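Local coordinates for peptidoglycan-recognition protein SA (PDB 1SXR) that recognises peptidoglycan of Gram-positive bacteria and switches on the Toll pathway in the innate immune defence of Drosophila, at residues A55-L58 against Q59-A63; Q62-Q66 against N67-F71; T162-N165 against E166-E169. All coordinates share one frame; numbering follows the deposited sequence.

Contact 1. Residues A55-L58 against Q59-A63; sequences AEIL and QNMQA
The side chains of Glu56 and Asn60 lie side by side, pointing the same way, with carboxylate and amide planes 67° apart. Asn60 ND2 comes alongside the Glu56 chain, 3.6 Å from Glu56 CG, while a water joins the two polar ends, donating to Glu56 OE2 and accepting from Asn60 ND2. Glu56 reaches this place because its CG stands anti to the backbone N (chi1 -168°) and the chain stays extended. The third flat group, the Gln59 amide, lies back along the preceding turn: NE2 is 4.0 Å from Ala55 CB, and Gln59 CG is 3.2 Å from Ala55 O. Gln59 NE2 is hydrogen-bonded to Trp20 O. Met61 folds at chi3 (-39°), which sets its CE 4.3 Å from Ile57 CG2 and 4.4 Å from Leu58 CD2. Regular backbone bonds run from Gln59 N to Ala55 O through Gln62 N to Leu58 O, the last at 2.8 Å. Buried Gln62 is held by Asp73 OD1 and Lys23 N. This i to i+4 bonding is that of an alpha-helix, here an amphipathic one, with Glu56 and Asn60 outward and Leu58 and Met61 against Leu79 of strand 78-80.

Contact 2. Residues Q62-Q66 against N67-F71; sequences QAYHQ and NELDF
Tyr64, His65 and Gln66 meet the residues that follow them at a helix C-terminal cap, where Asp70 takes positive phi and turns the chain back across the last turn. The backbone bonds record the change. Asn67 N still bonds to Ala63 O in the alpha pattern, but Tyr64 O is gripped twice, by Glu68 N at 2.9 Å and by Leu69 N at 3.1 Å, and Phe71 N closes on His65 O at 3.0 Å. Aromatic contacts follow. Phe71 turns its edge toward the face of His65 in a T-shaped pair, centroids 5.7 Å apart and planes at 75°. With CG anti to the backbone N (chi1 177°), Tyr64 brings its ring under Leu69 CG, a CH-pi contact 4.3 Å from the centroid. Among apolar contacts, Leu69 CD1 lies 3.7 Å from His65 CD2 and 3.8 Å from Tyr64 CE2, while Leu69 CB covers a face of Phe71. The buried side chains of His65 and Gln66 have polar partners elsewhere in the chain: His65 ND1 accepts from Ser75 N, and Gln66 NE2 donates to Asn72 O and Pro24 O. Finally, Gln66 and Phe71 are joined by a water that donates to both carbonyls and by a CA-H...O contact, Gln66 CA to Phe71 O at 3.3 Å.

Contact 3. Residues T162-N165 against E166-E169; sequences TLYN and EIQE
Gln168 lays its amide over the Tyr164 ring, NE2 standing 3.1 Å above the plane and over the ring centre. The amide is tilted 52° to the ring rather than lying flat on it, and the same chain adds a CH-pi contact, Gln168 CG being 4.2 Å from the Tyr164 centroid. At the ring edge, near its plane, Ile167 CG1 is 4.1 Å from Tyr164 CD1; the other branch, Ile167 CG2, meets Leu163 CD1 at 4.0 Å. CG of Tyr164 stands anti to the backbone N (chi1 179°), which places the ring where the Gln168 amide can lie over it. A serine here would probably leave the Gln168 amide without the ring beneath it, free to turn, and open a gap beside Ile167. One shell further out, Gln168 N bonds to Tyr164 O and Ile167 N to Leu163 O, fixing both partners one turn on, while a water donates to Asn165 O (2.7 Å) and to Glu169 OE2 (2.6 Å), bridging the two. Glu166 OE2 accepts from Trp170 NE1. The short helix 161-167 is tied at its start by Thr162 to Val116; Tyr164 and Ile167 lean on Ala149 of edge strand 145-149, with Trp173 packing against Tyr164 and Gln168.

In the fold
Contacts 1 and 2 follow one another along helix 50-67, sharing Gln62 and Ala63 with centres 10 Å apart; the second runs over the helix end into the loop. Contact 3 lies across the chain's centre, on helix 161-167: its centre is 27 Å from that of contact 1 and 29 Å from that of contact 2, with nearest atoms about 14 and 15 Å apart. Residues 61-64 and 71-76 are inferred to bind peptidoglycan, as is Thr156, whose side chain is about 12 Å from that of His65 and 10 Å from that of Tyr164. A 1,2-ethanediol, probably from the crystallisation liquor, lies about 4 Å from the His65 side chain and may mark a pocket.

Contact 1. Residues A55-L58 against Q59-A63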
ATOM      1  N   ALA A  55       8.689   1.250 -13.603  1.00 13.41           N
ATOM      2  CA  ALA A  55       8.760   2.697 -13.454  1.00 13.42           C
ATOM      3  C   ALA A  55       7.726   3.433 -14.304  1.00 14.34           C
ATOM      4  O   ALA A  55       7.075   4.365 -13.805  1.00 14.62           O
ATOM      5  CB  ALA A  55      10.174   3.231 -13.762  1.00 14.32           C
ATOM      6  N   GLU A  56       7.574   3.056 -15.570  1.00 14.90           N
ATOM      7  CA  GLU A  56       6.645   3.801 -16.424  1.00 15.40           C
ATOM      8  C   GLU A  56       5.210   3.598 -15.927  1.00 15.10           C
ATOM      9  O   GLU A  56       4.374   4.527 -15.930  1.00 15.14           O
ATOM     10  CB  GLU A  56       6.761   3.379 -17.883  1.00 16.82           C
ATOM     11  CG  GLU A  56       6.011   4.341 -18.797  1.00 19.81           C
ATOM     12  CD  GLU A  56       6.018   3.901 -20.247  0.50 23.26           C
ATOM     13  OE1 GLU A  56       6.937   3.138 -20.631  0.50 25.68           O
ATOM     14  OE2 GLU A  56       5.111   4.328 -21.002  0.50 25.53           O
ATOM     15  N   ILE A  57       4.938   2.386 -15.485  1.00 13.84           N
ATOM     16  CA  ILE A  57       3.622   2.083 -14.957  1.00 14.30           C
ATOM     17  C   ILE A  57       3.321   2.954 -13.749  1.00 13.06           C
ATOM     18  O   ILE A  57       2.215   3.512 -13.636  1.00 13.85           O
ATOM     19  CB  ILE A  57       3.516   0.593 -14.679  1.00 15.68           C
ATOM     20  CG1 ILE A  57       3.359  -0.125 -16.032  1.00 16.35           C
ATOM     21  CG2 ILE A  57       2.354   0.287 -13.756  1.00 17.06           C
ATOM     22  CD1 ILE A  57       3.763  -1.548 -16.037  1.00 20.65           C
ATOM     23  N   LEU A  58       4.305   3.111 -12.858  1.00 11.10           N
ATOM     24  CA  LEU A  58       4.083   3.901 -11.666  1.00  9.79           C
ATOM     25  C   LEU A  58       3.975   5.392 -12.028  1.00 10.09           C
ATOM     26  O   LEU A  58       3.198   6.134 -11.425  1.00 10.05           O
ATOM     27  CB  LEU A  58       5.234   3.678 -10.670  1.00 11.09           C
ATOM     28  CG  LEU A  58       5.247   2.264 -10.087  1.00 11.85           C
ATOM     29  CD1 LEU A  58       6.623   2.020  -9.405  1.00 14.26           C
ATOM     30  CD2 LEU A  58       4.070   2.044  -9.106  1.00 13.55           C
ATOM     31  N   GLN A  59       4.784   5.828 -12.986  1.00 10.57           N
ATOM     32  CA  GLN A  59       4.676   7.233 -13.433  1.00 10.11           C
ATOM     33  C   GLN A  59       3.275   7.577 -13.930  1.00 10.05           C
ATOM     34  O   GLN A  59       2.715   8.643 -13.601  1.00 10.72           O
ATOM     35  CB  GLN A  59       5.720   7.552 -14.514  1.00 10.25           C
ATOM     36  CG  GLN A  59       7.156   7.523 -13.967  1.00 11.96           C
ATOM     37  CD  GLN A  59       8.153   7.453 -15.086  1.00 14.74           C
ATOM     38  OE1 GLN A  59       7.847   7.824 -16.222  1.00 18.31           O
ATOM     39  NE2 GLN A  59       9.348   6.990 -14.789  1.00 15.09           N
ATOM     40  N   ASN A  60       2.710   6.687 -14.729  1.00 11.73           N
ATOM     41  CA  ASN A  60       1.367   6.952 -15.260  1.00 10.74           C
ATOM     42  C   ASN A  60       0.272   6.715 -14.224  1.00 11.06           C
ATOM     43  O   ASN A  60      -0.761   7.419 -14.216  1.00  9.42           O
ATOM     44  CB  ASN A  60       1.173   6.156 -16.536  1.00 11.59           C
ATOM     45  CG  ASN A  60       2.014   6.707 -17.661  1.00 12.67           C
ATOM     46  OD1 ASN A  60       2.005   7.917 -17.910  1.00 15.21           O
ATOM     47  ND2 ASN A  60       2.768   5.844 -18.313  1.00 15.71           N
ATOM     48  N   MET A  61       0.492   5.762 -13.314  1.00  9.72           N
ATOM     49  CA  MET A  61      -0.465   5.631 -12.214  1.00 11.26           C
ATOM     50  C   MET A  61      -0.483   6.915 -11.371  1.00  9.19           C
ATOM     51  O   MET A  61      -1.538   7.410 -10.969  1.00  8.89           O
ATOM     52  CB  MET A  61      -0.124   4.413 -11.338  1.00 11.55           C
ATOM     53  CG  MET A  61      -1.198   4.147 -10.323  1.00 14.26           C
ATOM     54  SD  MET A  61      -0.817   2.740  -9.264  1.00 20.05           S
ATOM     55  CE  MET A  61      -0.076   1.594 -10.397  1.00 19.83           C
ATOM     56  N   GLN A  62       0.694   7.426 -11.033  1.00  9.80           N
ATOM     57  CA  GLN A  62       0.781   8.707 -10.349  1.00  9.12           C
ATOM     58  C   GLN A  62       0.074   9.860 -11.092  1.00  8.67           C
ATOM     59  O   GLN A  62      -0.647  10.646 -10.472  1.00 10.03           O
ATOM     60  CB  GLN A  62       2.249   9.059 -10.055  1.00  9.61           C
ATOM     61  CG  GLN A  62       2.349  10.319  -9.208  1.00 11.02           C
ATOM     62  CD  GLN A  62       3.771  10.762  -9.031  1.00 12.35           C
ATOM     63  OE1 GLN A  62       4.543  10.800  -9.994  1.00 11.72           O
ATOM     64  NE2 GLN A  62       4.120  11.106  -7.805  1.00 10.70           N
ATOM     65  N   ALA A  63       0.283   9.942 -12.401  1.00  9.43           N
ATOM     66  CA  ALA A  63      -0.388  10.943 -13.235  1.00  9.74           C
ATOM     67  C   ALA A  63      -1.893  10.789 -13.160  1.00  9.69           C
ATOM     68  O   ALA A  63      -2.626  11.772 -13.064  1.00 11.55           O
ATOM     69  CB  ALA A  63       0.077  10.801 -14.667  1.00 10.75           C
TER
HETATM   70  O   HOH W   1       3.963   7.352 -20.905  1.00 38.95           O

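Contact 2. Residues Q62-Q66 against N67-F71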
ATOM      1  N   GLN A  62       0.694   7.426 -11.033  1.00  9.80           N
ATOM      2  CA  GLN A  62       0.781   8.707 -10.349  1.00  9.12           C
ATOM      3  C   GLN A  62       0.074   9.860 -11.092  1.00  8.67           C
ATOM      4  O   GLN A  62      -0.647  10.646 -10.472  1.00 10.03           O
ATOM      5  CB  GLN A  62       2.249   9.059 -10.055  1.00  9.61           C
ATOM      6  CG  GLN A  62       2.349  10.319  -9.208  1.00 11.02           C
ATOM      7  CD  GLN A  62       3.771  10.762  -9.031  1.00 12.35           C
ATOM      8  OE1 GLN A  62       4.543  10.800  -9.994  1.00 11.72           O
ATOM      9  NE2 GLN A  62       4.120  11.106  -7.805  1.00 10.70           N
ATOM     10  N   ALA A  63       0.283   9.942 -12.401  1.00  9.43           N
ATOM     11  CA  ALA A  63      -0.388  10.943 -13.235  1.00  9.74           C
ATOM     12  C   ALA A  63      -1.893  10.789 -13.160  1.00  9.69           C
ATOM     13  O   ALA A  63      -2.626  11.772 -13.064  1.00 11.55           O
ATOM     14  CB  ALA A  63       0.077  10.801 -14.667  1.00 10.75           C
ATOM     15  N   TYR A  64      -2.382   9.566 -13.250  1.00  9.72           N
ATOM     16  CA  TYR A  64      -3.824   9.350 -13.122  1.00 10.87           C
ATOM     17  C   TYR A  64      -4.305   9.790 -11.725  1.00  9.75           C
ATOM     18  O   TYR A  64      -5.283  10.515 -11.572  1.00 10.15           O
ATOM     19  CB  TYR A  64      -4.118   7.863 -13.369  1.00 12.52           C
ATOM     20  CG  TYR A  64      -5.556   7.464 -13.205  1.00 16.82           C
ATOM     21  CD1 TYR A  64      -6.560   8.031 -13.965  1.00 21.97           C
ATOM     22  CD2 TYR A  64      -5.889   6.476 -12.292  1.00 19.69           C
ATOM     23  CE1 TYR A  64      -7.902   7.612 -13.788  1.00 21.54           C
ATOM     24  CE2 TYR A  64      -7.177   6.060 -12.119  1.00 22.04           C
ATOM     25  CZ  TYR A  64      -8.178   6.633 -12.852  1.00 19.77           C
ATOM     26  OH  TYR A  64      -9.476   6.178 -12.623  1.00 24.44           O
ATOM     27  N   HIS A  65      -3.616   9.371 -10.679  1.00  9.04           N
ATOM     28  CA  HIS A  65      -4.056   9.746  -9.346  1.00  9.69           C
ATOM     29  C   HIS A  65      -4.000  11.248  -9.079  1.00 10.90           C
ATOM     30  O   HIS A  65      -4.928  11.803  -8.498  1.00 11.10           O
ATOM     31  CB  HIS A  65      -3.207   9.007  -8.311  1.00  9.39           C
ATOM     32  CG  HIS A  65      -3.535   7.556  -8.222  1.00 10.42           C
ATOM     33  ND1 HIS A  65      -3.100   6.739  -7.192  1.00 12.17           N
ATOM     34  CD2 HIS A  65      -4.300   6.781  -9.028  1.00 12.03           C
ATOM     35  CE1 HIS A  65      -3.567   5.515  -7.387  1.00 12.76           C
ATOM     36  NE2 HIS A  65      -4.305   5.515  -8.489  1.00 11.79           N
ATOM     37  N   GLN A  66      -2.914  11.898  -9.476  1.00 10.78           N
ATOM     38  CA  GLN A  66      -2.764  13.338  -9.255  1.00 12.26           C
ATOM     39  C   GLN A  66      -3.660  14.186 -10.133  1.00 13.22           C
ATOM     40  O   GLN A  66      -4.243  15.163  -9.642  1.00 14.71           O
ATOM     41  CB  GLN A  66      -1.308  13.767  -9.463  1.00 12.45           C
ATOM     42  CG  GLN A  66      -0.421  13.337  -8.305  1.00 12.29           C
ATOM     43  CD  GLN A  66       1.032  13.807  -8.483  1.00 10.67           C
ATOM     44  OE1 GLN A  66       1.557  13.784  -9.604  1.00 14.37           O
ATOM     45  NE2 GLN A  66       1.667  14.225  -7.382  1.00 11.46           N
ATOM     46  N   ASN A  67      -3.778  13.830 -11.411  1.00 13.18           N
ATOM     47  CA  ASN A  67      -4.404  14.736 -12.378  1.00 14.10           C
ATOM     48  C   ASN A  67      -5.822  14.381 -12.757  1.00 14.83           C
ATOM     49  O   ASN A  67      -6.519  15.224 -13.356  1.00 16.21           O
ATOM     50  CB  ASN A  67      -3.543  14.825 -13.629  1.00 15.40           C
ATOM     51  CG  ASN A  67      -2.141  15.327 -13.329  1.00 16.75           C
ATOM     52  OD1 ASN A  67      -1.924  16.065 -12.374  1.00 21.08           O
ATOM     53  ND2 ASN A  67      -1.189  14.909 -14.129  1.00 22.18           N
ATOM     54  N   GLU A  68      -6.254  13.157 -12.452  1.00 13.09           N
ATOM     55  CA  GLU A  68      -7.631  12.762 -12.729  1.00 13.39           C
ATOM     56  C   GLU A  68      -8.411  12.512 -11.453  1.00 14.10           C
ATOM     57  O   GLU A  68      -9.594  12.852 -11.357  1.00 15.72           O
ATOM     58  CB  GLU A  68      -7.700  11.549 -13.647  1.00 14.01           C
ATOM     59  CG  GLU A  68      -7.187  11.831 -15.057  1.00 16.04           C
ATOM     60  CD  GLU A  68      -7.972  12.929 -15.769  1.00 19.79           C
ATOM     61  OE1 GLU A  68      -9.219  12.975 -15.631  1.00 20.25           O
ATOM     62  OE2 GLU A  68      -7.331  13.731 -16.489  1.00 17.47           O
ATOM     63  N   LEU A  69      -7.767  11.918 -10.460  1.00 12.48           N
ATOM     64  CA  LEU A  69      -8.481  11.617  -9.217  1.00 13.09           C
ATOM     65  C   LEU A  69      -8.305  12.725  -8.189  1.00 12.78           C
ATOM     66  O   LEU A  69      -8.926  12.692  -7.125  1.00 14.21           O
ATOM     67  CB  LEU A  69      -8.025  10.279  -8.641  1.00 11.90           C
ATOM     68  CG  LEU A  69      -8.232   9.055  -9.533  1.00 10.98           C
ATOM     69  CD1 LEU A  69      -7.881   7.807  -8.786  1.00 13.26           C
ATOM     70  CD2 LEU A  69      -9.701   9.028 -10.026  1.00 14.26           C
ATOM     71  N   ASP A  70      -7.458  13.703  -8.507  1.00 13.98           N
ATOM     72  CA  ASP A  70      -7.267  14.888  -7.667  1.00 15.04           C
ATOM     73  C   ASP A  70      -6.635  14.574  -6.316  1.00 15.14           C
ATOM     74  O   ASP A  70      -6.876  15.268  -5.317  1.00 16.74           O
ATOM     75  CB  ASP A  70      -8.598  15.634  -7.454  1.00 16.23           C
ATOM     76  CG  ASP A  70      -9.185  16.138  -8.748  0.50 16.82           C
ATOM     77  OD1 ASP A  70      -8.415  16.409  -9.694  0.50 18.27           O
ATOM     78  OD2 ASP A  70     -10.408  16.291  -8.915  0.50 20.49           O
ATOM     79  N   PHE A  71      -5.817  13.527  -6.274  1.00 12.71           N
ATOM     80  CA  PHE A  71      -5.053  13.210  -5.078  1.00 12.12           C
ATOM     81  C   PHE A  71      -3.720  13.976  -5.109  1.00 11.89           C
ATOM     82  O   PHE A  71      -3.283  14.451  -6.163  1.00 12.93           O
ATOM     83  CB  PHE A  71      -4.724  11.720  -5.019  1.00 11.27           C
ATOM     84  CG  PHE A  71      -5.911  10.818  -5.001  1.00 11.73           C
ATOM     85  CD1 PHE A  71      -7.144  11.268  -4.553  1.00 12.34           C
ATOM     86  CD2 PHE A  71      -5.764   9.481  -5.370  1.00 11.05           C
ATOM     87  CE1 PHE A  71      -8.238  10.409  -4.532  1.00 13.28           C
ATOM     88  CE2 PHE A  71      -6.851   8.609  -5.356  1.00 11.71           C
ATOM     89  CZ  PHE A  71      -8.074   9.085  -4.940  1.00 12.75           C
TER
HETATM   90  O   HOH W   2      -4.483  16.903  -7.549  1.00 22.11           O

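Contact 3. Residues T162-N165 against E166-E169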
ATOM      1  N   THR A 162      -8.471 -13.943  -3.353  1.00 17.20           N
ATOM      2  CA  THR A 162      -7.375 -14.886  -3.123  1.00 17.67           C
ATOM      3  C   THR A 162      -6.304 -14.293  -2.206  1.00 17.37           C
ATOM      4  O   THR A 162      -5.768 -14.949  -1.304  1.00 17.83           O
ATOM      5  CB  THR A 162      -6.778 -15.351  -4.443  1.00 17.95           C
ATOM      6  OG1 THR A 162      -7.764 -16.135  -5.142  1.00 20.02           O
ATOM      7  CG2 THR A 162      -5.633 -16.328  -4.195  1.00 18.47           C
ATOM      8  N   LEU A 163      -6.003 -13.024  -2.426  1.00 16.23           N
ATOM      9  CA  LEU A 163      -5.021 -12.371  -1.586  1.00 15.50           C
ATOM     10  C   LEU A 163      -5.570 -12.081  -0.169  1.00 15.61           C
ATOM     11  O   LEU A 163      -4.851 -12.201   0.823  1.00 15.18           O
ATOM     12  CB  LEU A 163      -4.507 -11.113  -2.285  1.00 15.51           C
ATOM     13  CG  LEU A 163      -3.499 -10.236  -1.527  1.00 14.93           C
ATOM     14  CD1 LEU A 163      -2.333 -11.029  -0.932  1.00 17.41           C
ATOM     15  CD2 LEU A 163      -2.982  -9.140  -2.462  1.00 14.59           C
ATOM     16  N   TYR A 164      -6.846 -11.722  -0.086  1.00 15.78           N
ATOM     17  CA  TYR A 164      -7.508 -11.496   1.195  1.00 16.68           C
ATOM     18  C   TYR A 164      -7.437 -12.765   2.027  1.00 17.53           C
ATOM     19  O   TYR A 164      -7.125 -12.702   3.221  1.00 17.51           O
ATOM     20  CB  TYR A 164      -8.949 -11.083   0.990  1.00 16.97           C
ATOM     21  CG  TYR A 164      -9.715 -10.850   2.273  1.00 17.62           C
ATOM     22  CD1 TYR A 164      -9.114 -10.273   3.382  1.00 19.82           C
ATOM     23  CD2 TYR A 164     -11.056 -11.177   2.357  1.00 20.20           C
ATOM     24  CE1 TYR A 164      -9.840 -10.052   4.561  1.00 20.52           C
ATOM     25  CE2 TYR A 164     -11.785 -10.956   3.524  1.00 21.54           C
ATOM     26  CZ  TYR A 164     -11.165 -10.392   4.614  1.00 20.40           C
ATOM     27  OH  TYR A 164     -11.892 -10.181   5.761  1.00 20.46           O
ATOM     28  N   ASN A 165      -7.705 -13.912   1.393  1.00 17.96           N
ATOM     29  CA  ASN A 165      -7.621 -15.178   2.118  1.00 19.67           C
ATOM     30  C   ASN A 165      -6.231 -15.438   2.677  1.00 20.04           C
ATOM     31  O   ASN A 165      -6.102 -15.997   3.768  1.00 21.59           O
ATOM     32  CB  ASN A 165      -8.097 -16.352   1.259  1.00 19.86           C
ATOM     33  CG  ASN A 165      -9.591 -16.337   1.044  1.00 21.86           C
ATOM     34  OD1 ASN A 165     -10.334 -15.740   1.826  1.00 24.93           O
ATOM     35  ND2 ASN A 165     -10.050 -16.985  -0.035  1.00 25.36           N
ATOM     36  N   GLU A 166      -5.197 -15.045   1.936  1.00 20.01           N
ATOM     37  CA  GLU A 166      -3.825 -15.158   2.410  1.00 21.06           C
ATOM     38  C   GLU A 166      -3.545 -14.252   3.616  1.00 21.26           C
ATOM     39  O   GLU A 166      -3.049 -14.727   4.636  1.00 21.88           O
ATOM     40  CB  GLU A 166      -2.824 -14.917   1.261  1.00 21.29           C
ATOM     41  CG  GLU A 166      -1.357 -14.787   1.655  1.00 22.92           C
ATOM     42  CD  GLU A 166      -0.734 -16.078   2.190  1.00 28.34           C
ATOM     43  OE1 GLU A 166      -1.204 -17.186   1.843  1.00 30.55           O
ATOM     44  OE2 GLU A 166       0.244 -15.987   2.958  1.00 29.70           O
ATOM     45  N   ILE A 167      -3.841 -12.955   3.522  1.00 20.37           N
ATOM     46  CA  ILE A 167      -3.485 -12.063   4.632  1.00 21.44           C
ATOM     47  C   ILE A 167      -4.252 -12.376   5.924  1.00 21.62           C
ATOM     48  O   ILE A 167      -3.796 -12.058   7.022  1.00 20.67           O
ATOM     49  CB  ILE A 167      -3.611 -10.575   4.238  1.00 21.61           C
ATOM     50  CG1 ILE A 167      -5.063 -10.188   4.044  1.00 22.09           C
ATOM     51  CG2 ILE A 167      -2.805 -10.269   2.970  1.00 22.80           C
ATOM     52  CD1 ILE A 167      -5.267  -8.696   3.907  1.00 25.94           C
ATOM     53  N   GLN A 168      -5.407 -13.017   5.808  1.00 22.16           N
ATOM     54  CA  GLN A 168      -6.136 -13.430   7.016  1.00 23.39           C
ATOM     55  C   GLN A 168      -5.322 -14.387   7.884  1.00 23.79           C
ATOM     56  O   GLN A 168      -5.575 -14.520   9.080  1.00 24.51           O
ATOM     57  CB  GLN A 168      -7.445 -14.100   6.652  1.00 23.11           C
ATOM     58  CG  GLN A 168      -8.506 -13.176   6.158  1.00 24.23           C
ATOM     59  CD  GLN A 168      -9.730 -13.940   5.714  1.00 27.64           C
ATOM     60  OE1 GLN A 168     -10.194 -14.826   6.424  1.00 29.00           O
ATOM     61  NE2 GLN A 168     -10.252 -13.611   4.542  1.00 28.39           N
ATOM     62  N   GLU A 169      -4.345 -15.048   7.284  1.00 24.11           N
ATOM     63  CA  GLU A 169      -3.514 -15.985   8.034  1.00 25.19           C
ATOM     64  C   GLU A 169      -2.254 -15.332   8.593  1.00 25.06           C
ATOM     65  O   GLU A 169      -1.438 -15.996   9.248  1.00 25.51           O
ATOM     66  CB  GLU A 169      -3.149 -17.179   7.159  1.00 25.31           C
ATOM     67  CG  GLU A 169      -4.358 -17.825   6.496  1.00 27.65           C
ATOM     68  CD  GLU A 169      -5.316 -18.429   7.504  0.50 29.62           C
ATOM     69  OE1 GLU A 169      -4.840 -18.900   8.561  0.50 30.21           O
ATOM     70  OE2 GLU A 169      -6.542 -18.424   7.249  0.50 30.97           O
TER
HETATM   71  O   HOH W   3      -7.590 -17.896   4.885  1.00 44.69           O